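Side-chain contacts in FAD:protein FMN transferase (Vibrio cholerae, PDB 6NXI), which probably transfers the FMN moiety of FAD to a threonine hydroxyl of target flavoproteins, using magnesium, with release of AMP: residues E83-N88 / E133-E138; Y19-I24 / T37-L42; P101-W106 / H241-T246. All blocks are in the same frame, centred on the assembly; numbering follows the deposited sequence. Where two conformers were deposited one is given.

Interaction 1. Residues E83-N88 / E133-E138; sequences EAIRLN and EHLTIE. With EDO (1,2-ethanediol), chain E.
L135 and I137, the inward-facing residues of strand 135-138, meet one side chain of segment 83-88, that of I85. In sequence order the strand begins to touch the helix at L135, whose CD2 methyl lies 4.3 Å from I85 CD1, a loose approach. T136 turns the other way, its hydroxyl bonded to S143 on the adjacent strand 141-144. At I137 the packing is closer: its CD1 is 3.8 Å from I85 CD1, and the two isoleucines slide past each other in opposite directions. In I137 CG1 stands opposite the carbonyl carbon (chi1 -64°), which carries CD1 out to the helix; V81 and L78 of helix 75-90 also touch it. Within 83-88 the charged side chains lie away from the strand. R86 grips E83 side-on, NE to OE1 and NH2 to OE2, both at 2.9 Å, and its NH2 also bonds O2 of an ethanediol, probably from the crystallisation liquor, at 2.8 Å. T267 of helix 265-278 holds E83 OE2 as well. Without a cross-segment hydrogen bond, the edge strand of a three-stranded antiparallel sheet meets 83-88 through the methyl ends of branched aliphatic side chains, so dispersion and burial of apolar surface account for their direct attraction.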
loop_
_atom_site.group_PDB
_atom_site.type_symbol
_atom_site.label_atom_id
_atom_site.label_comp_id
_atom_site.label_asym_id
_atom_site.label_seq_id
_atom_site.Cartn_x
_atom_site.Cartn_y
_atom_site.Cartn_z
ATOM N N GLU A 83 9.799 -4.691 6.613
ATOM C CA GLU A 83 9.712 -3.501 5.734
ATOM C C GLU A 83 8.792 -2.502 6.436
ATOM O O GLU A 83 9.124 -1.343 6.487
ATOM C CB GLU A 83 9.243 -3.878 4.341
ATOM C CG GLU A 83 9.236 -2.682 3.413
ATOM C CD GLU A 83 10.591 -2.082 3.042
ATOM O OE1 GLU A 83 11.667 -2.513 3.602
ATOM O OE2 GLU A 83 10.553 -1.116 2.219
ATOM N N ALA A 84 7.719 -2.949 7.037
ATOM C CA ALA A 84 6.809 -2.035 7.754
ATOM C C ALA A 84 7.544 -1.295 8.891
ATOM O O ALA A 84 7.272 -0.064 9.157
ATOM C CB ALA A 84 5.605 -2.767 8.300
ATOM N N ILE A 85 8.359 -2.036 9.627
ATOM C CA ILE A 85 9.160 -1.447 10.729
ATOM C C ILE A 85 10.191 -0.475 10.158
ATOM O O ILE A 85 10.311 0.630 10.713
ATOM C CB ILE A 85 9.756 -2.540 11.623
ATOM C CG1 ILE A 85 8.627 -3.271 12.342
ATOM C CG2 ILE A 85 10.742 -1.921 12.601
ATOM C CD1 ILE A 85 9.090 -4.468 13.075
ATOM N N ARG A 86 10.878 -0.855 9.076
ATOM C CA ARG A 86 11.887 0.032 8.469
ATOM C C ARG A 86 11.217 1.334 8.038
ATOM O O ARG A 86 11.799 2.425 8.265
ATOM C CB ARG A 86 12.549 -0.627 7.265
ATOM C CG ARG A 86 13.715 0.182 6.733
ATOM C CD ARG A 86 14.265 -0.417 5.470
ATOM N NE ARG A 86 13.447 -0.297 4.267
ATOM C CZ ARG A 86 13.518 0.713 3.422
ATOM N NH1 ARG A 86 14.356 1.701 3.658
ATOM N NH2 ARG A 86 12.753 0.758 2.351
ATOM N N LEU A 87 10.035 1.231 7.422
ATOM C CA LEU A 87 9.377 2.431 6.889
ATOM C C LEU A 87 8.764 3.240 8.029
ATOM O O LEU A 87 8.643 4.465 7.907
ATOM C CB LEU A 87 8.323 2.028 5.855
ATOM C CG LEU A 87 8.866 1.413 4.571
ATOM C CD1 LEU A 87 7.738 1.044 3.633
ATOM C CD2 LEU A 87 9.843 2.330 3.878
ATOM N N ASN A 88 8.425 2.588 9.120
ATOM C CA ASN A 88 8.043 3.322 10.343
ATOM C C ASN A 88 9.205 4.259 10.736
ATOM O O ASN A 88 8.944 5.441 10.996
ATOM C CB ASN A 88 7.645 2.404 11.498
ATOM C CG ASN A 88 7.410 3.183 12.772
ATOM O OD1 ASN A 88 8.347 3.396 13.588
ATOM N ND2 ASN A 88 6.150 3.576 12.984
ATOM N N GLU A 133 6.431 0.374 18.939
ATOM C CA GLU A 133 7.433 0.005 19.981
ATOM C C GLU A 133 7.035 -1.337 20.600
ATOM O O GLU A 133 7.952 -2.010 21.181
ATOM C CB GLU A 133 7.571 1.105 21.032
ATOM C CG GLU A 133 6.312 1.327 21.876
ATOM C CD GLU A 133 5.190 2.179 21.288
ATOM O OE1 GLU A 133 5.361 2.705 20.130
ATOM O OE2 GLU A 133 4.168 2.419 22.065
ATOM N N HIS A 134 5.759 -1.717 20.507
ATOM C CA HIS A 134 5.191 -2.940 21.132
ATOM C C HIS A 134 5.520 -4.189 20.315
ATOM O O HIS A 134 5.300 -5.310 20.842
ATOM C CB HIS A 134 3.694 -2.842 21.376
ATOM C CG HIS A 134 3.275 -1.766 22.314
ATOM N ND1 HIS A 134 3.575 -1.781 23.691
ATOM C CD2 HIS A 134 2.536 -0.667 22.094
ATOM C CE1 HIS A 134 3.047 -0.713 24.251
ATOM N NE2 HIS A 134 2.377 -0.018 23.289
ATOM N N LEU A 135 5.996 -4.009 19.081
ATOM C CA LEU A 135 6.185 -5.092 18.098
ATOM C C LEU A 135 7.690 -5.289 17.917
ATOM O O LEU A 135 8.369 -4.305 17.587
ATOM C CB LEU A 135 5.522 -4.689 16.772
ATOM C CG LEU A 135 5.631 -5.718 15.638
ATOM C CD1 LEU A 135 4.929 -7.027 15.982
ATOM C CD2 LEU A 135 5.055 -5.152 14.361
ATOM N N THR A 136 8.180 -6.519 18.050
ATOM C CA THR A 136 9.602 -6.819 17.750
ATOM C C THR A 136 9.702 -8.058 16.855
ATOM O O THR A 136 8.829 -8.970 16.910
ATOM C CB THR A 136 10.421 -6.879 19.048
ATOM O OG1 THR A 136 9.747 -7.730 19.967
ATOM C CG2 THR A 136 10.566 -5.525 19.705
ATOM N N ILE A 137 10.803 -8.083 16.092
ATOM C CA ILE A 137 11.187 -9.237 15.242
ATOM C C ILE A 137 12.389 -9.926 15.888
ATOM O O ILE A 137 13.357 -9.237 16.283
ATOM C CB ILE A 137 11.489 -8.787 13.812
ATOM C CG1 ILE A 137 10.230 -8.214 13.159
ATOM C CG2 ILE A 137 12.087 -9.938 13.033
ATOM C CD1 ILE A 137 10.451 -7.750 11.738
ATOM N N GLU A 138 12.276 -11.241 16.048
ATOM C CA GLU A 138 13.369 -12.096 16.593
ATOM C C GLU A 138 13.444 -13.323 15.671
ATOM O O GLU A 138 12.521 -14.188 15.745
ATOM C CB GLU A 138 13.117 -12.496 18.051
ATOM C CG GLU A 138 13.218 -11.350 19.052
ATOM C CD GLU A 138 13.101 -11.796 20.497
ATOM O OE1 GLU A 138 14.136 -12.210 21.052
ATOM O OE2 GLU A 138 11.969 -11.784 21.046
HETATM C C1 EDO E . 14.431 4.824 0.847
HETATM O O1 EDO E . 15.115 4.176 1.904
HETATM C C2 EDO E . 13.089 4.305 0.566
HETATM O O2 EDO E . 13.041 2.906 0.611
#

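Interaction 2. Residues Y19-I24 / T37-L42; sequences YNIKYI and TEIDRL
Strand 19-24 and helix 37-42 run roughly antiparallel, their axes 11.7 Å apart at closest approach and their N-to-C directions 142° apart, with Y19 opposite D40 and I21 opposite I39. This is a helix packed on a face of an antiparallel sheet: the strand is second from the edge of the eight-stranded sheet, and helix 32-50, the next helix in the chain, doubles back across it. The wide separation leaves the side chains to bridge the gap, which they do in two ways.

The apolar bridge joins I21 and I39, which reach toward each other tip to tip. I21 CD1 comes within 3.7 Å of I39 CG2 and within 3.9 Å of I39 CD1, so one methyl of the strand meets both branches of the helix residue. V165 and L169 of helix 157-171 also touch I21, while L10 on the edge strand 7-14 touches I39, extending the apolar layer over neighbouring elements.

The polar bridge lies beside it. Y19 holds CG between its backbone N and carbonyl carbon, and from there the ring extends to the helix, where I39 CG2 lies 4.3 Å from Y19 CZ. D40 approaches the hydroxyl end at the ring's edge; ring and carboxylate planes are 59° apart. Buried against the helix, the phenol thus has its polar end engaged, and Q36 NE2, one turn before D40, is a second hydrogen-bonding partner of the same oxygen. The carboxylate, on the more exposed side of the contact, would probably be stabilised as an anion by so short a bond: Y19 OH donates to D40 OD1 over 2.6 Å, meeting it on the syn side, 29° out of the carboxylate plane.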
loop_
_atom_site.group_PDB
_atom_site.type_symbol
_atom_site.label_atom_id
_atom_site.label_comp_id
_atom_site.label_asym_id
_atom_site.label_seq_id
_atom_site.Cartn_x
_atom_site.Cartn_y
_atom_site.Cartn_z
ATOM N N TYR A 19 -7.485 -7.678 -9.250
ATOM C CA TYR A 19 -6.202 -7.518 -9.948
ATOM C C TYR A 19 -6.438 -7.488 -11.464
ATOM O O TYR A 19 -7.429 -8.024 -11.997
ATOM C CB TYR A 19 -5.222 -8.635 -9.600
ATOM C CG TYR A 19 -5.570 -10.020 -10.080
ATOM C CD1 TYR A 19 -6.127 -10.956 -9.227
ATOM C CD2 TYR A 19 -5.239 -10.433 -11.363
ATOM C CE1 TYR A 19 -6.412 -12.242 -9.662
ATOM C CE2 TYR A 19 -5.552 -11.696 -11.821
ATOM C CZ TYR A 19 -6.148 -12.605 -10.963
ATOM O OH TYR A 19 -6.412 -13.879 -11.394
ATOM N N ASN A 20 -5.496 -6.852 -12.126
ATOM C CA ASN A 20 -5.438 -6.736 -13.594
ATOM C C ASN A 20 -3.990 -6.931 -13.989
ATOM O O ASN A 20 -3.141 -6.168 -13.566
ATOM C CB ASN A 20 -5.974 -5.429 -14.121
ATOM C CG ASN A 20 -7.462 -5.317 -13.945
ATOM O OD1 ASN A 20 -8.240 -5.997 -14.627
ATOM N ND2 ASN A 20 -7.848 -4.431 -13.029
ATOM N N ILE A 21 -3.725 -7.974 -14.745
ATOM C CA ILE A 21 -2.357 -8.260 -15.206
ATOM C C ILE A 21 -2.404 -8.200 -16.730
ATOM O O ILE A 21 -3.257 -8.869 -17.321
ATOM C CB ILE A 21 -1.875 -9.583 -14.634
ATOM C CG1 ILE A 21 -1.784 -9.441 -13.105
ATOM C CG2 ILE A 21 -0.557 -10.000 -15.302
ATOM C CD1 ILE A 21 -1.828 -10.716 -12.390
ATOM N N LYS A 22 -1.527 -7.435 -17.334
ATOM C CA LYS A 22 -1.372 -7.385 -18.802
ATOM C C LYS A 22 0.048 -7.792 -19.141
ATOM O O LYS A 22 0.994 -7.344 -18.469
ATOM C CB LYS A 22 -1.681 -6.004 -19.385
ATOM C CG LYS A 22 -3.132 -5.609 -19.230
ATOM C CD LYS A 22 -3.395 -4.180 -19.765
ATOM C CE LYS A 22 -4.869 -3.824 -19.705
ATOM N NZ LYS A 22 -5.209 -2.545 -20.373
ATOM N N TYR A 23 0.200 -8.654 -20.129
ATOM C CA TYR A 23 1.565 -9.045 -20.537
ATOM C C TYR A 23 1.561 -9.249 -22.043
ATOM O O TYR A 23 0.504 -9.457 -22.668
ATOM C CB TYR A 23 2.080 -10.248 -19.734
ATOM C CG TYR A 23 1.358 -11.528 -20.046
ATOM C CD1 TYR A 23 0.277 -11.928 -19.291
ATOM C CD2 TYR A 23 1.773 -12.365 -21.072
ATOM C CE1 TYR A 23 -0.417 -13.091 -19.568
ATOM C CE2 TYR A 23 1.099 -13.537 -21.344
ATOM C CZ TYR A 23 0.001 -13.907 -20.589
ATOM O OH TYR A 23 -0.694 -15.062 -20.843
ATOM N N ILE A 24 2.771 -9.257 -22.599
ATOM C CA ILE A 24 2.952 -9.418 -24.055
ATOM C C ILE A 24 3.368 -10.861 -24.318
ATOM O O ILE A 24 4.352 -11.304 -23.759
ATOM C CB ILE A 24 3.919 -8.397 -24.664
ATOM C CG1 ILE A 24 3.512 -6.958 -24.301
ATOM C CG2 ILE A 24 3.946 -8.599 -26.177
ATOM C CD1 ILE A 24 2.067 -6.607 -24.642
ATOM N N THR A 37 -3.607 -19.567 -13.060
ATOM C CA THR A 37 -3.768 -20.558 -11.975
ATOM C C THR A 37 -2.702 -20.316 -10.898
ATOM O O THR A 37 -3.032 -20.337 -9.695
ATOM C CB THR A 37 -3.726 -21.980 -12.545
ATOM O OG1 THR A 37 -4.856 -22.234 -13.388
ATOM C CG2 THR A 37 -3.745 -22.978 -11.411
ATOM N N GLU A 38 -1.461 -20.082 -11.280
ATOM C CA GLU A 38 -0.389 -19.873 -10.284
ATOM C C GLU A 38 -0.532 -18.485 -9.667
ATOM O O GLU A 38 -0.305 -18.326 -8.485
ATOM C CB GLU A 38 0.975 -20.074 -10.912
ATOM C CG GLU A 38 2.087 -19.974 -9.893
ATOM C CD GLU A 38 2.045 -20.910 -8.704
ATOM O OE1 GLU A 38 1.222 -21.870 -8.651
ATOM O OE2 GLU A 38 2.848 -20.679 -7.805
ATOM N N ILE A 39 -0.900 -17.495 -10.474
ATOM C CA ILE A 39 -1.098 -16.132 -9.926
ATOM C C ILE A 39 -2.174 -16.192 -8.848
ATOM O O ILE A 39 -1.994 -15.617 -7.777
ATOM C CB ILE A 39 -1.471 -15.156 -11.056
ATOM C CG1 ILE A 39 -0.234 -14.910 -11.917
ATOM C CG2 ILE A 39 -2.063 -13.881 -10.460
ATOM C CD1 ILE A 39 -0.580 -14.289 -13.252
ATOM N N ASP A 40 -3.292 -16.854 -9.109
ATOM C CA ASP A 40 -4.357 -16.996 -8.089
ATOM C C ASP A 40 -3.804 -17.706 -6.843
ATOM O O ASP A 40 -4.151 -17.303 -5.744
ATOM C CB ASP A 40 -5.599 -17.648 -8.674
ATOM C CG ASP A 40 -6.352 -16.706 -9.596
ATOM O OD1 ASP A 40 -6.254 -15.482 -9.370
ATOM O OD2 ASP A 40 -7.046 -17.211 -10.495
ATOM N N ARG A 41 -3.002 -18.752 -6.990
ATOM C CA ARG A 41 -2.441 -19.481 -5.817
ATOM C C ARG A 41 -1.535 -18.546 -4.999
ATOM O O ARG A 41 -1.580 -18.586 -3.697
ATOM C CB ARG A 41 -1.676 -20.719 -6.297
ATOM C CG ARG A 41 -1.336 -21.696 -5.176
ATOM C CD ARG A 41 -0.249 -22.687 -5.546
ATOM N NE ARG A 41 1.033 -22.028 -5.706
ATOM C CZ ARG A 41 1.807 -21.601 -4.718
ATOM N NH1 ARG A 41 1.504 -21.871 -3.461
ATOM N NH2 ARG A 41 2.922 -20.960 -5.000
ATOM N N LEU A 42 -0.694 -17.756 -5.683
ATOM C CA LEU A 42 0.277 -16.868 -4.997
ATOM C C LEU A 42 -0.539 -15.829 -4.233
ATOM O O LEU A 42 -0.150 -15.504 -3.135
ATOM C CB LEU A 42 1.245 -16.262 -6.013
ATOM C CG LEU A 42 2.276 -17.235 -6.579
ATOM C CD1 LEU A 42 2.904 -16.666 -7.830
ATOM C CD2 LEU A 42 3.353 -17.538 -5.551
#

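Interaction 3. Residues P101-W106 / H241-T246; sequences PLVNLW and HIIDPT. With FAD (flavin-adenine dinucleotide), chain B.
I243 packs against L102, V103 and W106 of segment 101-106, each through a different carbon. Its CG1 lies 3.8 Å from V103 CG2, its CG2 is 4.1 Å from L102 CB, and its CD1 comes within 4.0 Å of W106 CD1, the indole and the isoleucine crossing obliquely. CG1 opposite the carbonyl carbon (chi1 -53°) and a further bend at chi2 spread these branches over the helix. The same residue reads the adenine of FAD with its backbone: I243 N donates to N7A at 2.9 Å and N6A donates to I243 O at 2.8 Å, a paired recognition of the purine's Hoogsteen edge. V103 also lines the pocket, its CG1 lying 3.6 Å from the ribose O2B, while H241 ND1 and O3B share a hydrogen bond of 2.7 Å in the plane of the imidazole.

Beyond I243 the contact slackens. D244 and P245 set their CB atoms away from segment 101-106, and P245 CG lies near the adenine N6A. The loop turns on itself toward the exposed T246: D244 OD1 accepts from T246 N, an Asx turn, and also from T246 OG1, both from one face of the carboxylate.

The loop runs between strands 220-225 and 255-262. M276 and V277 of helix 265-278 back I242, R126 and R127 of helix 120-127 touch L102, and W106 NE1 bonds to G248 O farther along the loop.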
loop_
_atom_site.group_PDB
_atom_site.type_symbol
_atom_site.label_atom_id
_atom_site.label_comp_id
_atom_site.label_asym_id
_atom_site.label_seq_id
_atom_site.Cartn_x
_atom_site.Cartn_y
_atom_site.Cartn_z
ATOM N N PRO A 101 -6.208 -1.445 15.869
ATOM C CA PRO A 101 -7.348 -1.141 16.740
ATOM C C PRO A 101 -8.050 0.157 16.345
ATOM O O PRO A 101 -9.272 0.203 16.528
ATOM C CB PRO A 101 -6.709 -1.104 18.158
ATOM C CG PRO A 101 -5.474 -1.991 18.018
ATOM C CD PRO A 101 -4.973 -1.630 16.636
ATOM N N LEU A 102 -7.304 1.154 15.850
ATOM C CA LEU A 102 -7.866 2.477 15.460
ATOM C C LEU A 102 -8.522 2.381 14.091
ATOM O O LEU A 102 -9.633 2.882 13.911
ATOM C CB LEU A 102 -6.736 3.504 15.486
ATOM C CG LEU A 102 -6.077 3.706 16.860
ATOM C CD1 LEU A 102 -4.733 4.348 16.719
ATOM C CD2 LEU A 102 -6.959 4.565 17.738
ATOM N N VAL A 103 -7.892 1.690 13.156
ATOM C CA VAL A 103 -8.527 1.460 11.827
ATOM C C VAL A 103 -9.890 0.781 12.052
ATOM O O VAL A 103 -10.903 1.140 11.453
ATOM C CB VAL A 103 -7.609 0.592 10.963
ATOM C CG1 VAL A 103 -8.296 0.109 9.700
ATOM C CG2 VAL A 103 -6.301 1.320 10.647
ATOM N N ASN A 104 -9.911 -0.209 12.935
ATOM C CA ASN A 104 -11.118 -0.993 13.224
ATOM C C ASN A 104 -12.129 -0.080 13.922
ATOM O O ASN A 104 -13.290 -0.082 13.502
ATOM C CB ASN A 104 -10.793 -2.220 14.052
ATOM C CG ASN A 104 -9.933 -3.232 13.311
ATOM O OD1 ASN A 104 -9.639 -3.065 12.139
ATOM N ND2 ASN A 104 -9.427 -4.210 14.055
ATOM N N LEU A 105 -11.698 0.713 14.902
ATOM C CA LEU A 105 -12.614 1.648 15.621
ATOM C C LEU A 105 -13.357 2.553 14.632
ATOM O O LEU A 105 -14.568 2.806 14.822
ATOM C CB LEU A 105 -11.806 2.446 16.636
ATOM C CG LEU A 105 -12.612 3.446 17.465
ATOM C CD1 LEU A 105 -13.529 2.739 18.459
ATOM C CD2 LEU A 105 -11.697 4.410 18.182
ATOM N N TRP A 106 -12.631 3.119 13.683
ATOM C CA TRP A 106 -13.192 4.141 12.777
ATOM C C TRP A 106 -14.038 3.531 11.662
ATOM O O TRP A 106 -14.589 4.295 10.887
ATOM C CB TRP A 106 -12.074 5.049 12.277
ATOM C CG TRP A 106 -11.589 5.968 13.352
ATOM C CD1 TRP A 106 -10.403 5.931 14.017
ATOM C CD2 TRP A 106 -12.333 7.041 13.958
ATOM N NE1 TRP A 106 -10.356 6.903 14.968
ATOM C CE2 TRP A 106 -11.500 7.618 14.934
ATOM C CE3 TRP A 106 -13.567 7.627 13.671
ATOM C CZ2 TRP A 106 -11.893 8.712 15.695
ATOM C CZ3 TRP A 106 -13.949 8.724 14.416
ATOM C CH2 TRP A 106 -13.114 9.236 15.409
ATOM N N HIS A 241 -9.814 6.327 5.721
ATOM C CA HIS A 241 -9.194 5.097 6.270
ATOM C C HIS A 241 -7.732 5.291 6.668
ATOM O O HIS A 241 -7.207 4.363 7.265
ATOM C CB HIS A 241 -9.293 3.969 5.258
ATOM C CG HIS A 241 -8.551 4.233 3.996
ATOM N ND1 HIS A 241 -7.789 3.270 3.418
ATOM C CD2 HIS A 241 -8.502 5.313 3.169
ATOM C CE1 HIS A 241 -7.276 3.748 2.292
ATOM N NE2 HIS A 241 -7.684 4.998 2.114
ATOM N N ILE A 242 -7.118 6.444 6.382
ATOM C CA ILE A 242 -5.696 6.699 6.755
ATOM C C ILE A 242 -5.672 7.368 8.114
ATOM O O ILE A 242 -6.217 8.464 8.269
ATOM C CB ILE A 242 -4.992 7.487 5.635
ATOM C CG1 ILE A 242 -4.910 6.630 4.358
ATOM C CG2 ILE A 242 -3.613 7.921 6.077
ATOM C CD1 ILE A 242 -4.509 7.439 3.138
ATOM N N ILE A 243 -5.086 6.698 9.092
ATOM C CA ILE A 243 -5.090 7.134 10.513
ATOM C C ILE A 243 -3.754 7.825 10.831
ATOM O O ILE A 243 -2.680 7.324 10.463
ATOM C CB ILE A 243 -5.349 5.908 11.427
ATOM C CG1 ILE A 243 -6.616 5.141 10.998
ATOM C CG2 ILE A 243 -5.369 6.344 12.899
ATOM C CD1 ILE A 243 -7.892 5.992 10.964
ATOM N N ASP A 244 -3.807 8.915 11.579
ATOM C CA ASP A 244 -2.607 9.593 12.116
ATOM C C ASP A 244 -2.290 8.921 13.445
ATOM O O ASP A 244 -3.071 9.017 14.391
ATOM C CB ASP A 244 -2.849 11.093 12.230
ATOM C CG ASP A 244 -1.629 11.855 12.697
ATOM O OD1 ASP A 244 -0.750 11.240 13.349
ATOM O OD2 ASP A 244 -1.628 13.081 12.470
ATOM N N PRO A 245 -1.183 8.187 13.553
ATOM C CA PRO A 245 -0.884 7.452 14.788
ATOM C C PRO A 245 -0.772 8.358 16.018
ATOM O O PRO A 245 -1.012 7.854 17.105
ATOM C CB PRO A 245 0.460 6.772 14.465
ATOM C CG PRO A 245 0.380 6.591 12.978
ATOM C CD PRO A 245 -0.173 7.917 12.496
ATOM N N THR A 246 -0.470 9.638 15.821
ATOM C CA THR A 246 -0.226 10.603 16.928
ATOM C C THR A 246 -1.568 11.038 17.518
ATOM O O THR A 246 -1.651 11.159 18.779
ATOM C CB THR A 246 0.665 11.765 16.466
ATOM O OG1 THR A 246 -0.010 12.618 15.543
ATOM C CG2 THR A 246 1.953 11.284 15.833
HETATM P PA FAD B . -3.272 2.601 1.709
HETATM O O1A FAD B . -3.438 4.073 1.572
HETATM O O2A FAD B . -2.189 1.914 0.976
HETATM O O5B FAD B . -3.153 2.207 3.253
HETATM C C5B FAD B . -4.334 2.498 4.047
HETATM C C4B FAD B . -4.715 1.320 4.909
HETATM O O4B FAD B . -3.666 0.966 5.843
HETATM C C3B FAD B . -5.951 1.614 5.757
HETATM O O3B FAD B . -7.127 1.191 5.065
HETATM C C2B FAD B . -5.679 0.836 7.050
HETATM O O2B FAD B . -6.035 -0.521 6.912
HETATM C C1B FAD B . -4.167 0.964 7.178
HETATM N N9A FAD B . -3.671 2.156 7.833
HETATM C C8A FAD B . -4.345 3.356 8.101
HETATM N N7A FAD B . -3.537 4.266 8.588
HETATM C C5A FAD B . -2.300 3.664 8.706
HETATM C C6A FAD B . -1.069 4.130 9.191
HETATM N N6A FAD B . -0.846 5.389 9.609
HETATM N N1A FAD B . -0.030 3.275 9.112
HETATM C C2A FAD B . -0.252 2.019 8.674
HETATM N N3A FAD B . -1.371 1.469 8.186
HETATM C C4A FAD B . -2.375 2.362 8.241
HETATM N N1 FAD B . -10.717 -5.624 2.343
HETATM C C2 FAD B . -11.920 -6.281 2.488
HETATM O O2 FAD B . -12.990 -5.633 2.502
HETATM N N3 FAD B . -11.990 -7.633 2.587
HETATM C C4 FAD B . -10.873 -8.428 2.573
HETATM O O4 FAD B . -10.968 -9.641 2.696
HETATM C C4X FAD B . -9.599 -7.782 2.448
HETATM N N5 FAD B . -8.506 -8.517 2.446
HETATM C C5X FAD B . -7.294 -7.876 2.335
HETATM C C6 FAD B . -6.111 -8.641 2.356
HETATM C C7 FAD B . -4.856 -8.081 2.246
HETATM C C7M FAD B . -3.629 -8.964 2.270
HETATM C C8 FAD B . -4.759 -6.677 2.090
HETATM C C8M FAD B . -3.422 -5.993 1.978
HETATM C C9 FAD B . -5.925 -5.905 2.072
HETATM C C9A FAD B . -7.201 -6.475 2.183
HETATM N N10 FAD B . -8.386 -5.729 2.195
HETATM C C10 FAD B . -9.616 -6.347 2.326
HETATM C "C1'" FAD B . -8.340 -4.267 1.973
HETATM C "C2'" FAD B . -7.914 -3.472 3.155
HETATM O "O2'" FAD B . -8.855 -3.608 4.215
HETATM C "C3'" FAD B . -7.825 -1.989 2.757
HETATM O "O3'" FAD B . -9.074 -1.459 2.371
HETATM C "C4'" FAD B . -6.911 -1.710 1.578
HETATM O "O4'" FAD B . -5.759 -2.532 1.678
HETATM C "C5'" FAD B . -6.579 -0.236 1.460
HETATM O "O5'" FAD B . -5.550 -0.091 0.451
HETATM P P FAD B . -5.202 1.353 -0.095
HETATM O O1P FAD B . -6.408 2.122 -0.394
HETATM O O2P FAD B . -4.124 1.050 -1.112
HETATM O O3P FAD B . -4.626 1.954 1.258
#

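The three contacts show how one chemistry is adapted to its place in a fold. Interactions 2 and 3 are buried and interaction 1 only partly so. Interactions 1 and 3 lie closer together, nearest atoms about 7 Å apart, on the successive helices 75-90 and 100-105; interaction 2 stands about 30 Å from both, centre to centre, on the large sheet. No two share an element. Aliphatic packing carries all three, yet interaction 2 alone adds a direct hydrogen bond between its segments. In interaction 3 polar recognition passes instead to the FAD, whereas the polar groups of interaction 1 are engaged away from its interface.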